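Long-range contacts in phosphodiesterase (Salpingoeca rosetta, PDB 7D7P), which is a phosphodiesterase of the metal-dependent HD superfamily, with a largely helical fold that holds a zinc ion and a magnesium ion: residues A[54-59]-A[111-116]; A[117-122]-A[257-262]; A[121-126]-A[250-255]; A[263-268]-A[335-340]. All blocks are in the same frame, centred on the assembly; numbering follows the deposited sequence.

Contact 1 of 4, residues A[54-59]-A[111-116]; sequences WDFDAL and HAVMVL. With ZN (zinc ion), chain G.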
# COMPACT_ATOMS: atom_id res chain seq x y z
N TRP A 54 -5.97 -6.15 -24.89
CA TRP A 54 -6.00 -6.30 -23.44
C TRP A 54 -7.32 -5.85 -22.83
O TRP A 54 -7.55 -6.10 -21.64
CB TRP A 54 -4.84 -5.52 -22.81
CG TRP A 54 -3.49 -6.11 -23.11
CD1 TRP A 54 -2.71 -5.84 -24.19
CD2 TRP A 54 -2.78 -7.07 -22.32
NE1 TRP A 54 -1.54 -6.58 -24.13
CE2 TRP A 54 -1.57 -7.34 -22.99
CE3 TRP A 54 -3.05 -7.73 -21.12
CZ2 TRP A 54 -0.62 -8.24 -22.49
CZ3 TRP A 54 -2.11 -8.62 -20.63
CH2 TRP A 54 -0.91 -8.86 -21.31
N ASP A 55 -8.18 -5.19 -23.61
CA ASP A 55 -9.49 -4.75 -23.14
C ASP A 55 -10.56 -5.82 -23.28
O ASP A 55 -11.74 -5.54 -23.03
CB ASP A 55 -9.92 -3.49 -23.90
CG ASP A 55 -9.12 -2.26 -23.50
OD1 ASP A 55 -8.22 -2.38 -22.64
OD2 ASP A 55 -9.39 -1.18 -24.06
N PHE A 56 -10.18 -7.04 -23.67
CA PHE A 56 -11.16 -8.10 -23.90
C PHE A 56 -11.93 -8.42 -22.62
O PHE A 56 -11.34 -8.57 -21.55
CB PHE A 56 -10.47 -9.35 -24.43
CG PHE A 56 -11.35 -10.56 -24.50
CD1 PHE A 56 -12.24 -10.74 -25.55
CD2 PHE A 56 -11.31 -11.52 -23.50
CE1 PHE A 56 -13.06 -11.85 -25.61
CE2 PHE A 56 -12.13 -12.64 -23.55
CZ PHE A 56 -13.00 -12.80 -24.61
N ASP A 57 -13.25 -8.54 -22.75
CA ASP A 57 -14.12 -8.89 -21.64
C ASP A 57 -15.19 -9.85 -22.14
O ASP A 57 -15.97 -9.49 -23.03
CB ASP A 57 -14.76 -7.64 -21.02
CG ASP A 57 -15.40 -7.91 -19.67
OD1 ASP A 57 -15.46 -9.09 -19.27
OD2 ASP A 57 -15.83 -6.95 -19.01
N ALA A 58 -15.22 -11.05 -21.57
CA ALA A 58 -16.16 -12.07 -22.01
C ALA A 58 -17.61 -11.73 -21.68
O ALA A 58 -18.52 -12.33 -22.27
CB ALA A 58 -15.80 -13.42 -21.39
N LEU A 59 -17.84 -10.80 -20.76
CA LEU A 59 -19.22 -10.43 -20.42
C LEU A 59 -19.93 -9.76 -21.58
O LEU A 59 -21.16 -9.83 -21.67
CB LEU A 59 -19.23 -9.52 -19.19
CG LEU A 59 -18.80 -10.15 -17.86
CD1 LEU A 59 -18.81 -9.11 -16.74
CD2 LEU A 59 -19.69 -11.34 -17.50
N HIS A 111 -15.47 -16.76 -17.26
CA HIS A 111 -14.21 -16.61 -16.54
C HIS A 111 -13.13 -17.50 -17.16
O HIS A 111 -11.97 -17.08 -17.28
CB HIS A 111 -14.39 -16.95 -15.06
CG HIS A 111 -13.11 -17.04 -14.30
ND1 HIS A 111 -12.22 -15.99 -14.21
CD2 HIS A 111 -12.56 -18.05 -13.58
CE1 HIS A 111 -11.18 -16.35 -13.48
NE2 HIS A 111 -11.37 -17.60 -13.08
N ALA A 112 -13.50 -18.72 -17.56
CA ALA A 112 -12.53 -19.61 -18.21
C ALA A 112 -12.01 -19.01 -19.51
O ALA A 112 -10.81 -19.06 -19.79
CB ALA A 112 -13.17 -20.97 -18.46
N VAL A 113 -12.90 -18.43 -20.32
CA VAL A 113 -12.47 -17.82 -21.58
C VAL A 113 -11.59 -16.61 -21.31
O VAL A 113 -10.62 -16.36 -22.03
CB VAL A 113 -13.69 -17.46 -22.44
CG1 VAL A 113 -13.25 -16.81 -23.75
CG2 VAL A 113 -14.53 -18.70 -22.71
N MET A 114 -11.92 -15.84 -20.26
CA MET A 114 -11.08 -14.71 -19.88
C MET A 114 -9.66 -15.15 -19.53
O MET A 114 -8.69 -14.49 -19.89
CB MET A 114 -11.71 -13.98 -18.69
CG MET A 114 -12.89 -13.09 -19.05
SD MET A 114 -12.37 -11.56 -19.84
CE MET A 114 -12.09 -10.51 -18.41
N VAL A 115 -9.53 -16.27 -18.82
CA VAL A 115 -8.20 -16.75 -18.44
C VAL A 115 -7.48 -17.33 -19.65
O VAL A 115 -6.26 -17.18 -19.79
CB VAL A 115 -8.31 -17.76 -17.28
CG1 VAL A 115 -6.96 -18.37 -16.96
CG2 VAL A 115 -8.89 -17.08 -16.06
N LEU A 116 -8.22 -17.99 -20.55
CA LEU A 116 -7.62 -18.47 -21.78
C LEU A 116 -7.09 -17.32 -22.62
O LEU A 116 -5.95 -17.35 -23.10
CB LEU A 116 -8.63 -19.30 -22.58
CG LEU A 116 -8.19 -19.58 -24.02
CD1 LEU A 116 -6.98 -20.50 -24.05
CD2 LEU A 116 -9.33 -20.17 -24.85
ZN ZN G . -10.06 -18.99 -11.88
O HOH W 1 -8.77 -20.31 -10.21
O HOH W 2 -10.72 -17.76 -9.96

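Contact 2 of 4, residues A[117-122]-A[257-262]; sequences HTTYLL and HTADLH. With ZN (zinc ion), chain G.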
# COMPACT_ATOMS: atom_id res chain seq x y z
N HIS A 117 -7.92 -16.28 -22.81
CA HIS A 117 -7.51 -15.16 -23.65
C HIS A 117 -6.36 -14.38 -23.02
O HIS A 117 -5.43 -13.96 -23.73
CB HIS A 117 -8.70 -14.24 -23.92
CG HIS A 117 -8.40 -13.12 -24.87
ND1 HIS A 117 -7.92 -11.90 -24.45
CD2 HIS A 117 -8.50 -13.05 -26.22
CE1 HIS A 117 -7.74 -11.12 -25.50
NE2 HIS A 117 -8.08 -11.79 -26.59
N THR A 118 -6.40 -14.18 -21.71
CA THR A 118 -5.32 -13.47 -21.03
C THR A 118 -4.03 -14.27 -21.06
O THR A 118 -2.94 -13.70 -21.17
CB THR A 118 -5.73 -13.14 -19.59
OG1 THR A 118 -6.99 -12.47 -19.60
CG2 THR A 118 -4.69 -12.25 -18.92
N THR A 119 -4.13 -15.60 -20.96
CA THR A 119 -2.94 -16.44 -21.11
C THR A 119 -2.36 -16.32 -22.51
O THR A 119 -1.14 -16.29 -22.69
CB THR A 119 -3.30 -17.90 -20.81
OG1 THR A 119 -3.78 -18.02 -19.47
CG2 THR A 119 -2.07 -18.80 -20.98
N TYR A 120 -3.23 -16.22 -23.52
CA TYR A 120 -2.77 -16.02 -24.89
C TYR A 120 -2.05 -14.68 -25.03
O TYR A 120 -1.07 -14.57 -25.77
CB TYR A 120 -3.96 -16.13 -25.84
CG TYR A 120 -3.93 -15.21 -27.04
CD1 TYR A 120 -3.21 -15.55 -28.18
CD2 TYR A 120 -4.65 -14.02 -27.05
CE1 TYR A 120 -3.20 -14.72 -29.29
CE2 TYR A 120 -4.64 -13.19 -28.14
CZ TYR A 120 -3.91 -13.54 -29.26
OH TYR A 120 -3.91 -12.71 -30.36
N LEU A 121 -2.53 -13.65 -24.32
CA LEU A 121 -1.85 -12.36 -24.37
C LEU A 121 -0.50 -12.41 -23.67
O LEU A 121 0.49 -11.87 -24.17
CB LEU A 121 -2.73 -11.28 -23.74
CG LEU A 121 -4.06 -10.92 -24.42
CD1 LEU A 121 -4.88 -10.00 -23.54
CD2 LEU A 121 -3.82 -10.29 -25.79
N LEU A 122 -0.44 -13.08 -22.51
CA LEU A 122 0.80 -13.10 -21.73
C LEU A 122 1.88 -13.92 -22.43
O LEU A 122 3.05 -13.51 -22.46
CB LEU A 122 0.52 -13.66 -20.33
CG LEU A 122 -0.29 -12.77 -19.39
CD1 LEU A 122 -0.80 -13.56 -18.20
CD2 LEU A 122 0.55 -11.59 -18.92
N HIS A 257 -1.22 -18.14 -13.20
CA HIS A 257 -1.74 -17.48 -12.00
C HIS A 257 -1.99 -16.01 -12.26
O HIS A 257 -2.98 -15.44 -11.78
CB HIS A 257 -0.77 -17.68 -10.84
CG HIS A 257 -1.19 -16.99 -9.57
ND1 HIS A 257 -2.41 -17.22 -8.98
CD2 HIS A 257 -0.55 -16.09 -8.79
CE1 HIS A 257 -2.51 -16.48 -7.88
NE2 HIS A 257 -1.39 -15.79 -7.75
N THR A 258 -1.11 -15.37 -13.04
CA THR A 258 -1.32 -13.98 -13.43
C THR A 258 -2.62 -13.82 -14.23
O THR A 258 -3.40 -12.89 -13.98
CB THR A 258 -0.14 -13.47 -14.25
OG1 THR A 258 1.08 -13.65 -13.51
CG2 THR A 258 -0.31 -11.98 -14.58
N ALA A 259 -2.86 -14.72 -15.19
CA ALA A 259 -4.07 -14.61 -16.00
C ALA A 259 -5.32 -14.91 -15.19
O ALA A 259 -6.40 -14.38 -15.49
CB ALA A 259 -3.98 -15.54 -17.21
N ASP A 260 -5.21 -15.76 -14.16
CA ASP A 260 -6.35 -16.06 -13.31
C ASP A 260 -6.84 -14.81 -12.59
O ASP A 260 -8.05 -14.60 -12.43
CB ASP A 260 -5.99 -17.15 -12.30
CG ASP A 260 -7.21 -17.76 -11.64
OD1 ASP A 260 -8.33 -17.55 -12.15
OD2 ASP A 260 -7.05 -18.44 -10.60
N LEU A 261 -5.91 -13.96 -12.15
CA LEU A 261 -6.26 -12.71 -11.47
C LEU A 261 -6.37 -11.56 -12.48
O LEU A 261 -5.63 -10.58 -12.43
CB LEU A 261 -5.23 -12.40 -10.39
CG LEU A 261 -4.95 -13.50 -9.36
CD1 LEU A 261 -3.89 -13.06 -8.36
CD2 LEU A 261 -6.22 -13.92 -8.65
N HIS A 262 -7.31 -11.71 -13.41
CA HIS A 262 -7.45 -10.76 -14.51
C HIS A 262 -8.23 -9.51 -14.13
O HIS A 262 -8.17 -8.52 -14.88
CB HIS A 262 -8.11 -11.44 -15.71
CG HIS A 262 -9.45 -12.05 -15.41
ND1 HIS A 262 -10.57 -11.30 -15.16
CD2 HIS A 262 -9.83 -13.35 -15.33
CE1 HIS A 262 -11.60 -12.11 -14.93
NE2 HIS A 262 -11.17 -13.35 -15.03
ZN ZN G . -10.06 -18.99 -11.88
O HOH W 1 -8.77 -20.31 -10.21
O HOH W 2 -10.72 -17.76 -9.96

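Contact 3 of 4, residues A[121-126]-A[250-255]; sequences LLLTSV and FVLAVL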
# COMPACT_ATOMS: atom_id res chain seq x y z
N LEU A 121 -2.53 -13.65 -24.32
CA LEU A 121 -1.85 -12.36 -24.37
C LEU A 121 -0.50 -12.41 -23.67
O LEU A 121 0.49 -11.87 -24.17
CB LEU A 121 -2.73 -11.28 -23.74
CG LEU A 121 -4.06 -10.92 -24.42
CD1 LEU A 121 -4.88 -10.00 -23.54
CD2 LEU A 121 -3.82 -10.29 -25.79
N LEU A 122 -0.44 -13.08 -22.51
CA LEU A 122 0.80 -13.10 -21.73
C LEU A 122 1.88 -13.92 -22.43
O LEU A 122 3.05 -13.51 -22.46
CB LEU A 122 0.52 -13.66 -20.33
CG LEU A 122 -0.29 -12.77 -19.39
CD1 LEU A 122 -0.80 -13.56 -18.20
CD2 LEU A 122 0.55 -11.59 -18.92
N LEU A 123 1.52 -15.08 -22.98
CA LEU A 123 2.52 -15.92 -23.64
C LEU A 123 3.04 -15.27 -24.91
O LEU A 123 4.23 -15.37 -25.22
CB LEU A 123 1.93 -17.30 -23.95
CG LEU A 123 1.51 -18.18 -22.77
CD1 LEU A 123 0.94 -19.49 -23.28
CD2 LEU A 123 2.68 -18.42 -21.82
N THR A 124 2.16 -14.61 -25.66
CA THR A 124 2.60 -13.89 -26.85
C THR A 124 3.57 -12.77 -26.50
O THR A 124 4.49 -12.48 -27.28
CB THR A 124 1.38 -13.34 -27.60
OG1 THR A 124 0.49 -14.41 -27.93
CG2 THR A 124 1.81 -12.64 -28.89
N SER A 125 3.40 -12.16 -25.33
CA SER A 125 4.22 -11.01 -24.97
C SER A 125 5.62 -11.41 -24.50
O SER A 125 6.58 -10.70 -24.80
CB SER A 125 3.51 -10.19 -23.89
OG SER A 125 2.23 -9.77 -24.32
N VAL A 126 5.75 -12.50 -23.75
CA VAL A 126 7.02 -12.79 -23.08
C VAL A 126 7.55 -14.19 -23.35
O VAL A 126 8.74 -14.44 -23.06
CB VAL A 126 6.90 -12.55 -21.56
CG1 VAL A 126 6.44 -11.14 -21.27
CG2 VAL A 126 5.96 -13.57 -20.93
N PHE A 250 8.04 -23.31 -13.84
CA PHE A 250 7.71 -22.33 -12.81
C PHE A 250 7.16 -21.05 -13.43
O PHE A 250 6.18 -20.47 -12.94
CB PHE A 250 8.93 -22.03 -11.95
CG PHE A 250 8.74 -20.89 -10.99
CD1 PHE A 250 8.06 -21.08 -9.80
CD2 PHE A 250 9.27 -19.64 -11.26
CE1 PHE A 250 7.88 -20.04 -8.91
CE2 PHE A 250 9.10 -18.59 -10.37
CZ PHE A 250 8.40 -18.79 -9.20
N VAL A 251 7.78 -20.59 -14.52
CA VAL A 251 7.34 -19.37 -15.20
C VAL A 251 5.94 -19.56 -15.78
O VAL A 251 5.09 -18.67 -15.69
CB VAL A 251 8.35 -18.96 -16.28
CG1 VAL A 251 7.78 -17.88 -17.18
CG2 VAL A 251 9.65 -18.49 -15.63
N LEU A 252 5.68 -20.73 -16.38
CA LEU A 252 4.34 -21.01 -16.90
C LEU A 252 3.31 -20.99 -15.78
O LEU A 252 2.21 -20.45 -15.95
CB LEU A 252 4.33 -22.35 -17.62
CG LEU A 252 5.30 -22.52 -18.79
CD1 LEU A 252 5.15 -23.90 -19.42
CD2 LEU A 252 5.09 -21.43 -19.83
N ALA A 253 3.64 -21.58 -14.63
CA ALA A 253 2.74 -21.53 -13.48
C ALA A 253 2.54 -20.09 -13.01
O ALA A 253 1.43 -19.71 -12.62
CB ALA A 253 3.29 -22.39 -12.35
N VAL A 254 3.60 -19.28 -13.04
CA VAL A 254 3.48 -17.88 -12.65
C VAL A 254 2.56 -17.14 -13.61
O VAL A 254 1.74 -16.31 -13.19
CB VAL A 254 4.88 -17.24 -12.57
CG1 VAL A 254 4.78 -15.72 -12.60
CG2 VAL A 254 5.61 -17.70 -11.32
N LEU A 255 2.67 -17.43 -14.91
CA LEU A 255 1.88 -16.70 -15.90
C LEU A 255 0.40 -17.09 -15.85
O LEU A 255 -0.47 -16.22 -16.00
CB LEU A 255 2.45 -16.93 -17.30
CG LEU A 255 3.79 -16.25 -17.58
CD1 LEU A 255 4.29 -16.60 -18.98
CD2 LEU A 255 3.68 -14.74 -17.42

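Contact 4 of 4, residues A[263-268]-A[335-340]; sequences NPIKPF and DFLLDT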
# COMPACT_ATOMS: atom_id res chain seq x y z
N ASN A 263 -8.94 -9.51 -13.01
CA ASN A 263 -9.79 -8.36 -12.66
C ASN A 263 -9.02 -7.05 -12.57
O ASN A 263 -9.45 -6.07 -13.22
CB ASN A 263 -10.53 -8.65 -11.35
CG ASN A 263 -11.75 -9.53 -11.55
OD1 ASN A 263 -11.91 -10.16 -12.59
ND2 ASN A 263 -12.62 -9.57 -10.54
N PRO A 264 -7.92 -6.93 -11.83
CA PRO A 264 -7.27 -5.61 -11.69
C PRO A 264 -6.47 -5.16 -12.90
O PRO A 264 -6.01 -4.01 -12.92
CB PRO A 264 -6.35 -5.79 -10.47
CG PRO A 264 -6.72 -7.12 -9.87
CD PRO A 264 -7.23 -7.93 -11.00
N ILE A 265 -6.28 -6.00 -13.91
CA ILE A 265 -5.50 -5.62 -15.08
C ILE A 265 -6.40 -5.36 -16.29
O ILE A 265 -5.92 -5.32 -17.42
CB ILE A 265 -4.42 -6.67 -15.41
CG1 ILE A 265 -5.04 -8.04 -15.68
CG2 ILE A 265 -3.40 -6.75 -14.27
CD1 ILE A 265 -4.01 -9.10 -16.02
N LYS A 266 -7.69 -5.18 -16.06
CA LYS A 266 -8.67 -4.85 -17.08
C LYS A 266 -9.19 -3.43 -16.87
O LYS A 266 -8.97 -2.82 -15.82
CB LYS A 266 -9.83 -5.85 -17.03
CG LYS A 266 -9.46 -7.25 -17.52
CD LYS A 266 -9.18 -7.25 -19.01
CE LYS A 266 -8.85 -8.65 -19.51
NZ LYS A 266 -8.71 -8.68 -21.00
N PRO A 267 -9.87 -2.85 -17.87
CA PRO A 267 -10.50 -1.54 -17.66
C PRO A 267 -11.45 -1.57 -16.47
O PRO A 267 -11.99 -2.61 -16.10
CB PRO A 267 -11.25 -1.30 -18.98
CG PRO A 267 -10.48 -2.07 -19.99
CD PRO A 267 -9.97 -3.30 -19.27
N PHE A 268 -11.64 -0.39 -15.86
CA PHE A 268 -12.31 -0.35 -14.56
C PHE A 268 -13.73 -0.88 -14.63
O PHE A 268 -14.21 -1.53 -13.69
CB PHE A 268 -12.32 1.07 -13.99
CG PHE A 268 -12.99 1.16 -12.64
CD1 PHE A 268 -12.34 0.70 -11.51
CD2 PHE A 268 -14.27 1.67 -12.52
CE1 PHE A 268 -12.95 0.77 -10.27
CE2 PHE A 268 -14.89 1.74 -11.28
CZ PHE A 268 -14.23 1.28 -10.15
N ASP A 335 5.29 -4.25 -17.78
CA ASP A 335 5.15 -3.24 -16.73
C ASP A 335 4.04 -2.24 -17.01
O ASP A 335 3.68 -1.47 -16.11
CB ASP A 335 6.49 -2.50 -16.52
CG ASP A 335 6.95 -1.73 -17.75
OD1 ASP A 335 6.27 -1.77 -18.80
OD2 ASP A 335 8.01 -1.08 -17.65
N PHE A 336 3.46 -2.24 -18.22
CA PHE A 336 2.30 -1.40 -18.47
C PHE A 336 1.09 -1.84 -17.66
O PHE A 336 0.19 -1.03 -17.43
CB PHE A 336 1.95 -1.40 -19.97
CG PHE A 336 1.48 -2.73 -20.49
CD1 PHE A 336 2.38 -3.67 -20.95
CD2 PHE A 336 0.12 -3.03 -20.53
CE1 PHE A 336 1.96 -4.89 -21.43
CE2 PHE A 336 -0.31 -4.25 -21.01
CZ PHE A 336 0.61 -5.19 -21.46
N LEU A 337 1.06 -3.10 -17.22
CA LEU A 337 -0.03 -3.57 -16.37
C LEU A 337 -0.03 -2.86 -15.02
O LEU A 337 -1.09 -2.72 -14.40
CB LEU A 337 0.08 -5.09 -16.17
CG LEU A 337 -0.01 -5.92 -17.45
CD1 LEU A 337 0.48 -7.34 -17.21
CD2 LEU A 337 -1.44 -5.92 -17.98
N LEU A 338 1.14 -2.43 -14.55
CA LEU A 338 1.19 -1.69 -13.29
C LEU A 338 0.46 -0.36 -13.39
O LEU A 338 -0.12 0.10 -12.40
CB LEU A 338 2.65 -1.46 -12.88
CG LEU A 338 3.38 -2.68 -12.31
CD1 LEU A 338 4.86 -2.39 -12.13
CD2 LEU A 338 2.76 -3.12 -11.00
N ASP A 339 0.47 0.27 -14.57
CA ASP A 339 -0.30 1.49 -14.77
C ASP A 339 -1.80 1.21 -14.80
O ASP A 339 -2.59 2.05 -14.35
CB ASP A 339 0.13 2.19 -16.06
CG ASP A 339 1.59 2.62 -16.02
OD1 ASP A 339 2.09 2.95 -14.93
OD2 ASP A 339 2.24 2.62 -17.09
N THR A 340 -2.21 0.06 -15.33
CA THR A 340 -3.62 -0.32 -15.26
C THR A 340 -4.04 -0.61 -13.83
O THR A 340 -5.11 -0.19 -13.39
CB THR A 340 -3.88 -1.54 -16.15
OG1 THR A 340 -3.53 -1.23 -17.51
CG2 THR A 340 -5.34 -1.94 -16.09

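Contact 1 of 4, residues A[54-59]-A[111-116]
A Met-aromatic contact between Met114 and Phe56 ties the loop ahead of helix 63-76 to helix 109-126, the helix whose His111 supplies one zinc ligand of this HD-type phosphodiesterase domain. Met114 SD sits 4.7 Å from the centroid of the Phe56 ring and 57° off the ring normal, an oblique approach in which CD2 and CE2 are the ring atoms closest to sulfur. The Met114 chain is folded rather than extended: bends at chi2 and chi3 bring first the sulfur and then the methyl around to the loop. Sulfur also meets the loop backbone, as Ala58 N donates a weak hydrogen bond of 3.4 Å to Met114 SD, while Phe56 O lies 3.6 Å from Met114 SD. Ala58 CB also packs 3.7 Å from Met114 CG, and at the ring edge Phe56 CZ touches Val113 CG1 at 4.1 Å, the two side chains crossing at about a right angle. Every touching residue is buried, and Leu66 of helix 63-76 packs against both Ala58 and Val113. His111 turns away from the loop, and its NE2 binds zinc. Within the loop Asp57 forms an Asx turn, and its OD1 also accepts a hydrogen bond from Trp274 NE1. In that turn Leu59 N reaches Asp57 OD1 at 3.3 Å from above the carboxylate plane, 64° out of it.

Contact 2 of 4, residues A[117-122]-A[257-262]
Ala259 lays its CB against Thr118 and Thr119 of helix 109-126; the CA atoms of Thr118 and Ala259 are 5.3 Å apart. From Thr118 both CB and the methyl CG2 touch; CG2, anti to the backbone N, meets Ala259 CB at 3.8 Å. From Thr119 it is the hydroxyl, with OG1 3.4 Å from Ala259 CB. Both hydroxyls have their polar partners in their own helix: Thr118 OG1 is hydrogen-bonded to Met114 O and Thr119 OG1 to Val115 O, one turn back. Leu122 continues the interface toward the start of the 257-262 segment. Its CD1 lies 3.8 Å from Ala259 N and 4.0 Å from Thr258 CG2, so a single methyl covers both backbone and side chain. At the other end the helix stops: Leu261 leaves helical geometry and forms the centre of an inverse gamma turn, after which His262 comes back toward helix 109-126. There His262 CB passes Thr118 OG1 at 4.2 Å, the side chains crossing at about a right angle. With chi1 at 56°, His262 CG occupies the crowded position between the backbone N and the carbonyl carbon, and Ala259 O lies in the plane of the imidazole at its edge. His262 NE2 is hydrogen-bonded to His111 ND1. Asp260 turns away from the threonines: OD1 binds zinc at 2.3 Å, and water 1 donates to Asp260 OD2 at 2.6 Å. Together with His111, His146 and Asp147 it completes the two-histidine, two-aspartate zinc site characteristic of the HD superfamily.

Contact 3 of 4, residues A[121-126]-A[250-255]
Leu255 and Leu123 meet where helices 109-126 and 245-260 of the largely helical phosphodiesterase fold cross, the local axes 11.1 Å from each other at closest approach and their N-to-C directions 134° apart. Leu255 does most of the work from its helix. Its CG stands anti to the carbonyl carbon (chi1 -71°) and its chi2 is extended, sending CD1 across to Leu123 CD2 at 3.7 Å. Leu123 sets its own CG in the same way, and the two side chains cross obliquely. The same Leu255 CD1 meets Val126 CG2 at 4.0 Å, here with the residues reaching toward each other tip to tip. One methyl of Leu255 thus touches branches of two residues of the facing helix. Leu123 CD2 also touches Leu252 CD2 at 4.3 Å, and Met139 of helix 133-145 packs on both leucines. Leu122 closes the other end of the patch, placing CD1 3.5 Å from the backbone Leu255 O. No hydrogen bond joins the two segments. Near the C-terminal end of helix 109-126, Ser125 OG donates back to Leu121 O at 2.7 Å with a C=O...donor angle of 150°.

Contact 4 of 4, residues A[263-268]-A[335-340]
Lys266 NZ is gripped by two backbone carbonyls, Phe56 O and Trp54 O, while at the other end of the residue Lys266 O lies 3.7 Å from Thr340 CG2. The lysine bends at chi2 (-68°) and then runs straight through chi3 and chi4, leading away from helix 336-359 and toward the 54-59 loop. Thr340 carries the contact itself. Its CG2 is anti to the backbone N and points into the turn of chain at 263-268, 3.6 Å from Ile265 C and 3.8 Å from Pro264 O. A single methyl therefore packs against three consecutive carbonyl groups, and two of them, Pro264 O and Lys266 O, accept hydrogen bonds from Asn344 ND2, one turn farther along the same helix. This is the connection between helix 245-260, which carries the zinc ligand Asp260, and helix 268-291, for which Pro267 is the N-cap; the contact sets that connection against helix 336-359, the last helix of the chain in this phosphodiesterase fold. One turn before Thr340, Leu337 reaches over to Ile265, and its CD2 meets Ile265 CB at 4.0 Å. Trp54 touches Leu337 and stacks edge-to-face with Phe336.

Contacts 1, 2 and 3 run along helix 109-126, contacts 2 and 3 overlapping at Leu121 and Leu122; the centres of contacts 1 and 2 are 9 Å apart, those of contacts 2 and 3 are 8 Å apart. The first two meet at the zinc site: both supply ligands, both share waters 1 and 2, and a probable second-shell hydrogen bond, His111 ND1 to His262 NE2 at 3.0 Å, joins them. Contact 3 continues the pairing of helices 109-126 and 245-260 away from the metal. The 263-268 segment of contact 4 follows directly on 257-262, and Lys266 NZ, 2.7 Å from Phe56 O, joins contact 4 to contact 1. Contacts 3 and 4 do not touch, their nearest atoms being about 5 Å apart.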